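Local coordinates for protein cytochrome c-552 Ks_3358 (Candidatus Kuenenia stuttgartiensis, PDB 5MXZ) that binds a covalently attached heme c and, as a small c-type cytochrome of an anammox bacterium, probably carries electrons between redox partners, at residues T44-I50 / V77-R81. The protein carries 1 engineered substitution. Residues are numbered along the deposited sequence; the frame is centred on the assembly and turned at random.
With ZN (zinc ion), chain F; ZN (zinc ion), chain E; HEC (heme c), chain B; EDO (1,2-ethanediol), chain R.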
ATOM      1  N   THR A  44      -0.806  -9.795  -8.620  1.00 30.71           N
ATOM      2  CA  THR A  44       0.211  -9.144  -7.791  1.00 28.99           C
ATOM      3  C   THR A  44       0.641 -10.047  -6.644  1.00 28.56           C
ATOM      4  O   THR A  44      -0.192 -10.499  -5.854  1.00 29.79           O
ATOM      5  CB  THR A  44      -0.281  -7.778  -7.264  1.00 28.23           C
ATOM      6  OG1 THR A  44      -0.743  -6.986  -8.365  1.00 27.95           O
ATOM      7  CG2 THR A  44       0.826  -7.029  -6.528  1.00 28.02           C
ATOM      8  N   SER A  45       1.946 -10.309  -6.576  1.00 28.18           N
ATOM      9  CA  SER A  45       2.533 -11.135  -5.521  1.00 28.24           C
ATOM     10  C   SER A  45       2.749 -10.318  -4.257  1.00 27.85           C
ATOM     11  O   SER A  45       2.855  -9.084  -4.320  1.00 27.08           O
ATOM     12  CB  SER A  45       3.877 -11.719  -5.978  1.00 28.68           C
ATOM     13  OG  SER A  45       4.872 -10.707  -6.040  1.00 27.50           O
ATOM     14  N   ASP A  46       2.842 -11.009  -3.118  1.00 27.58           N
ATOM     15  CA  ASP A  46       3.195 -10.363  -1.840  1.00 27.98           C
ATOM     16  C   ASP A  46       4.522  -9.634  -1.913  1.00 27.61           C
ATOM     17  O   ASP A  46       4.657  -8.533  -1.377  1.00 26.37           O
ATOM     18  CB  ASP A  46       3.238 -11.388  -0.712  1.00 29.79           C
ATOM     19  CG  ASP A  46       1.876 -11.945  -0.390  1.00 31.80           C
ATOM     20  OD1 ASP A  46       0.869 -11.505  -0.988  1.00 32.15           O
ATOM     21  OD2 ASP A  46       1.795 -12.840   0.468  1.00 33.34           O
ATOM     22  N   GLU A  47       5.487 -10.255  -2.593  1.00 27.32           N
ATOM     23  CA  GLU A  47       6.812  -9.684  -2.788  1.00 28.04           C
ATOM     24  C   GLU A  47       6.771  -8.344  -3.523  1.00 26.13           C
ATOM     25  O   GLU A  47       7.474  -7.415  -3.130  1.00 23.73           O
ATOM     26  CB  GLU A  47       7.689 -10.674  -3.538  1.00 32.04           C
ATOM     27  CG  GLU A  47       9.086 -10.172  -3.845  1.00 36.93           C
ATOM     28  CD  GLU A  47       9.772 -11.003  -4.902  1.00 40.93           C
ATOM     29  OE1 GLU A  47      10.536 -10.432  -5.716  1.00 44.28           O
ATOM     30  OE2 GLU A  47       9.558 -12.234  -4.916  1.00 41.87           O
ATOM     31  N   ARG A  48       5.954  -8.260  -4.580  1.00 24.38           N
ATOM     32  CA  ARG A  48       5.742  -7.009  -5.325  1.00 24.66           C
ATOM     33  C   ARG A  48       5.180  -5.916  -4.414  1.00 23.48           C
ATOM     34  O   ARG A  48       5.656  -4.774  -4.448  1.00 23.80           O
ATOM     35  CB  ARG A  48       4.837  -7.242  -6.555  1.00 24.57           C
ATOM     36  CG  ARG A  48       4.410  -5.997  -7.337  1.00 24.92           C
ATOM     37  CD  ARG A  48       5.463  -5.475  -8.323  1.00 25.49           C
ATOM     38  NE  ARG A  48       6.571  -4.767  -7.675  1.00 26.58           N
ATOM     39  CZ  ARG A  48       6.563  -3.485  -7.293  1.00 26.67           C
ATOM     40  NH1 ARG A  48       5.496  -2.714  -7.469  1.00 26.65           N
ATOM     41  NH2 ARG A  48       7.631  -2.970  -6.707  1.00 26.56           N
ATOM     42  N   ILE A  49       4.191  -6.278  -3.597  1.00 22.98           N
ATOM     43  CA  ILE A  49       3.602  -5.368  -2.609  1.00 22.98           C
ATOM     44  C   ILE A  49       4.672  -4.875  -1.617  1.00 22.93           C
ATOM     45  O   ILE A  49       4.804  -3.665  -1.404  1.00 21.72           O
ATOM     46  CB  ILE A  49       2.374  -6.003  -1.888  1.00 22.84           C
ATOM     47  CG1 ILE A  49       1.218  -6.237  -2.887  1.00 23.20           C
ATOM     48  CG2 ILE A  49       1.905  -5.135  -0.720  1.00 22.77           C
ATOM     49  CD1 ILE A  49       0.137  -7.205  -2.427  1.00 23.12           C
ATOM     50  N   ILE A  50       5.443  -5.813  -1.063  1.00 22.97           N
ATOM     51  CA  ILE A  50       6.521  -5.514  -0.106  1.00 23.90           C
ATOM     52  C   ILE A  50       7.588  -4.609  -0.736  1.00 24.11           C
ATOM     53  O   ILE A  50       7.974  -3.596  -0.134  1.00 24.16           O
ATOM     54  CB  ILE A  50       7.121  -6.814   0.511  1.00 24.87           C
ATOM     55  CG1 ILE A  50       6.094  -7.469   1.447  1.00 25.91           C
ATOM     56  CG2 ILE A  50       8.415  -6.536   1.279  1.00 24.72           C
ATOM     57  CD1 ILE A  50       6.237  -8.974   1.604  1.00 27.73           C
ATOM     58  N   VAL A  77       0.570  -6.118   4.164  1.00 26.28           N
ATOM     59  CA  VAL A  77       0.114  -6.980   3.051  1.00 26.12           C
ATOM     60  C   VAL A  77      -1.376  -7.389   3.183  1.00 26.77           C
ATOM     61  O   VAL A  77      -2.133  -7.144   2.239  1.00 28.17           O
ATOM     62  CB  VAL A  77       1.063  -8.185   2.761  1.00 25.88           C
ATOM     63  CG1 VAL A  77       0.521  -9.073   1.643  1.00 25.74           C
ATOM     64  CG2 VAL A  77       2.453  -7.698   2.379  1.00 25.40           C
ATOM     65  N   PRO A  78      -1.808  -7.962   4.345  1.00 26.98           N
ATOM     66  CA  PRO A  78      -3.244  -8.311   4.440  1.00 27.63           C
ATOM     67  C   PRO A  78      -4.205  -7.114   4.439  1.00 28.18           C
ATOM     68  O   PRO A  78      -5.404  -7.296   4.201  1.00 28.23           O
ATOM     69  CB  PRO A  78      -3.346  -9.091   5.759  1.00 28.44           C
ATOM     70  CG  PRO A  78      -2.127  -8.743   6.527  1.00 28.42           C
ATOM     71  CD  PRO A  78      -1.058  -8.463   5.518  1.00 27.66           C
ATOM     72  N   VAL A  79      -3.687  -5.912   4.705  1.00 27.59           N
ATOM     73  CA  VAL A  79      -4.477  -4.685   4.569  1.00 27.97           C
ATOM     74  C   VAL A  79      -4.699  -4.364   3.080  1.00 27.48           C
ATOM     75  O   VAL A  79      -5.839  -4.156   2.650  1.00 27.21           O
ATOM     76  CB  VAL A  79      -3.850  -3.491   5.333  1.00 28.30           C
ATOM     77  CG1 VAL A  79      -4.702  -2.241   5.164  1.00 28.93           C
ATOM     78  CG2 VAL A  79      -3.692  -3.820   6.816  1.00 29.45           C
ATOM     79  N   VAL A  80      -3.608  -4.346   2.311  1.00 27.18           N
ATOM     80  CA  VAL A  80      -3.636  -4.141   0.854  1.00 27.16           C
ATOM     81  C   VAL A  80      -4.547  -5.179   0.175  1.00 27.55           C
ATOM     82  O   VAL A  80      -5.321  -4.846  -0.738  1.00 26.90           O
ATOM     83  CB  VAL A  80      -2.202  -4.162   0.253  1.00 26.19           C
ATOM     84  CG1 VAL A  80      -2.223  -4.231  -1.270  1.00 24.77           C
ATOM     85  CG2 VAL A  80      -1.403  -2.943   0.710  1.00 26.77           C
ATOM     86  N   ARG A  81      -4.462  -6.416   0.662  1.00 28.26           N
ATOM     87  CA  ARG A  81      -5.277  -7.540   0.195  1.00 29.34           C
ATOM     88  C   ARG A  81      -6.776  -7.407   0.505  1.00 31.34           C
ATOM     89  O   ARG A  81      -7.602  -8.066  -0.136  1.00 29.42           O
ATOM     90  CB  ARG A  81      -4.756  -8.850   0.793  1.00 29.43           C
ATOM     91  CG  ARG A  81      -3.378  -9.293   0.320  1.00 29.38           C
ATOM     92  CD  ARG A  81      -3.422  -9.793  -1.106  1.00 28.91           C
ATOM     93  NE  ARG A  81      -2.134 -10.296  -1.575  1.00 27.69           N
ATOM     94  CZ  ARG A  81      -1.746 -10.303  -2.847  1.00 26.74           C
ATOM     95  NH1 ARG A  81      -2.534  -9.821  -3.803  1.00 26.46           N
ATOM     96  NH2 ARG A  81      -0.558 -10.800  -3.171  1.00 25.80           N
TER
HETATM   97 ZN    ZN F 204      -0.135 -13.734  -0.035  0.50 30.88          ZN
HETATM   98 ZN    ZN E 203      11.255 -13.016  -5.845  1.00 49.31          ZN
HETATM   99 FE   HEC B 200       1.414   3.488  -2.586  1.00 23.46          FE
HETATM  100  CHA HEC B 200       1.592   2.119  -5.736  1.00 23.76           C
HETATM  101  CHB HEC B 200       0.945   0.370  -1.219  1.00 23.25           C
HETATM  102  CHC HEC B 200       1.835   4.849   0.555  1.00 23.15           C
HETATM  103  CHD HEC B 200       1.061   6.608  -3.938  1.00 23.22           C
HETATM  104  NA  HEC B 200       1.317   1.550  -3.358  1.00 23.03           N
HETATM  105  C1A HEC B 200       1.328   1.177  -4.645  1.00 24.33           C
HETATM  106  C2A HEC B 200       1.197  -0.274  -4.888  1.00 23.66           C
HETATM  107  C3A HEC B 200       1.009  -0.815  -3.537  1.00 23.26           C
HETATM  108  C4A HEC B 200       1.090   0.406  -2.689  1.00 23.50           C
HETATM  109  CMA HEC B 200       0.803  -2.254  -3.126  1.00 23.08           C
HETATM  110  CAA HEC B 200       1.189  -0.959  -6.230  1.00 24.48           C
HETATM  111  CBA HEC B 200       2.364  -1.823  -6.605  1.00 25.28           C
HETATM  112  CGA HEC B 200       1.969  -2.553  -7.874  1.00 25.88           C
HETATM  113  O1A HEC B 200       0.868  -2.332  -8.428  1.00 25.55           O
HETATM  114  O2A HEC B 200       2.775  -3.369  -8.337  1.00 27.66           O
HETATM  115  NB  HEC B 200       1.419   2.728  -0.638  1.00 23.41           N
HETATM  116  C1B HEC B 200       1.189   1.447  -0.252  1.00 23.34           C
HETATM  117  C2B HEC B 200       1.234   1.192   1.216  1.00 24.09           C
HETATM  118  C3B HEC B 200       1.507   2.550   1.706  1.00 24.05           C
HETATM  119  C4B HEC B 200       1.579   3.405   0.510  1.00 23.65           C
HETATM  120  CMB HEC B 200       1.030  -0.097   1.969  1.00 24.59           C
HETATM  121  CAB HEC B 200       1.696   2.990   3.097  1.00 25.50           C
HETATM  122  CBB HEC B 200       2.948   2.490   3.786  1.00 25.11           C
HETATM  123  NC  HEC B 200       1.468   5.427  -1.807  1.00 22.98           N
HETATM  124  C1C HEC B 200       1.580   5.815  -0.521  1.00 23.48           C
HETATM  125  C2C HEC B 200       1.519   7.287  -0.284  1.00 23.16           C
HETATM  126  C3C HEC B 200       1.301   7.783  -1.651  1.00 23.52           C
HETATM  127  C4C HEC B 200       1.256   6.567  -2.489  1.00 23.85           C
HETATM  128  CMC HEC B 200       1.642   8.042   1.016  1.00 23.68           C
HETATM  129  CAC HEC B 200       1.107   9.198  -2.095  1.00 24.42           C
HETATM  130  CBC HEC B 200       2.209  10.199  -1.857  1.00 24.97           C
HETATM  131  ND  HEC B 200       1.373   4.239  -4.525  1.00 23.83           N
HETATM  132  C1D HEC B 200       1.226   5.521  -4.910  1.00 24.05           C
HETATM  133  C2D HEC B 200       1.244   5.748  -6.371  1.00 23.87           C
HETATM  134  C3D HEC B 200       1.396   4.390  -6.909  1.00 23.76           C
HETATM  135  C4D HEC B 200       1.452   3.569  -5.682  1.00 23.82           C
HETATM  136  CMD HEC B 200       1.116   7.046  -7.125  1.00 23.29           C
HETATM  137  CAD HEC B 200       1.517   3.926  -8.334  1.00 23.92           C
HETATM  138  CBD HEC B 200       3.024   3.698  -8.538  1.00 24.50           C
HETATM  139  CGD HEC B 200       3.407   2.322  -9.061  1.00 25.64           C
HETATM  140  O1D HEC B 200       4.590   2.137  -9.436  1.00 25.98           O
HETATM  141  O2D HEC B 200       2.564   1.395  -9.118  1.00 24.97           O
HETATM  142  C1  EDO R 216       0.845 -14.371  -6.635  1.00 58.00           C
HETATM  143  O1  EDO R 216       1.238 -13.728  -7.854  1.00 58.51           O
HETATM  144  C2  EDO R 216      -0.673 -14.511  -6.611  1.00 58.77           C
HETATM  145  O2  EDO R 216      -1.278 -13.213  -6.553  1.00 56.89           O
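Along one edge of the heme pocket of this class I-like cytochrome c fold, the start of helix 46-55 packs against the C-terminal helical turn 77-80, and R81 ties the two together. Its guanidinium reaches over to the start of helix 46-55, where NH2 serves two acceptors lying almost in the guanidinium plane: the carbonyl O of T44, in the loop before the helix, at 2.7 Å, and OD1 of D46, its first residue. The second bond is nearly straight (165°), meets OD1 nearly along its C-O axis and makes a salt bridge, although the carboxylate and guanidinium planes are turned 48° apart. NH1 to T44 O and NE to D46 OD1 add weaker, more bent bonds, while NH1 is also held by Q41, so the rotation of the group is fixed from several sides. The carboxylate of D46 chelates a zinc ion unevenly, with OD2 at 2.2 Å and OD1, the oxygen shared with R81, at a longer 2.6 Å; the metal probably draws charge away from the bridge. Beneath the polar grip, CD1 of I49 sits over the centre of one guanidinium face of R81, 3.6 Å above its plane. The bend of R81 at chi2 (-72°) turns the chain toward that methyl. CD1 of I49 also meets CG1 of V80 at 4.0 Å, and CG2 of V77 touches both CG2 of I49 and CG1 of I50, the latter at 3.8 Å. I49 CG2 and V80 CG2 then continue onto heme methyls CMA and CMB. S45 N-caps helix 46-55, OG accepting from R48 N, and R48 NH1 bonds to heme propionate O2A. Q41, on helix 38-43, also bonds to the carbonyl of V80, while V79 packs on M6 and F9 of helix 5-12, so the C-terminal turn bridges these helices beside the heme.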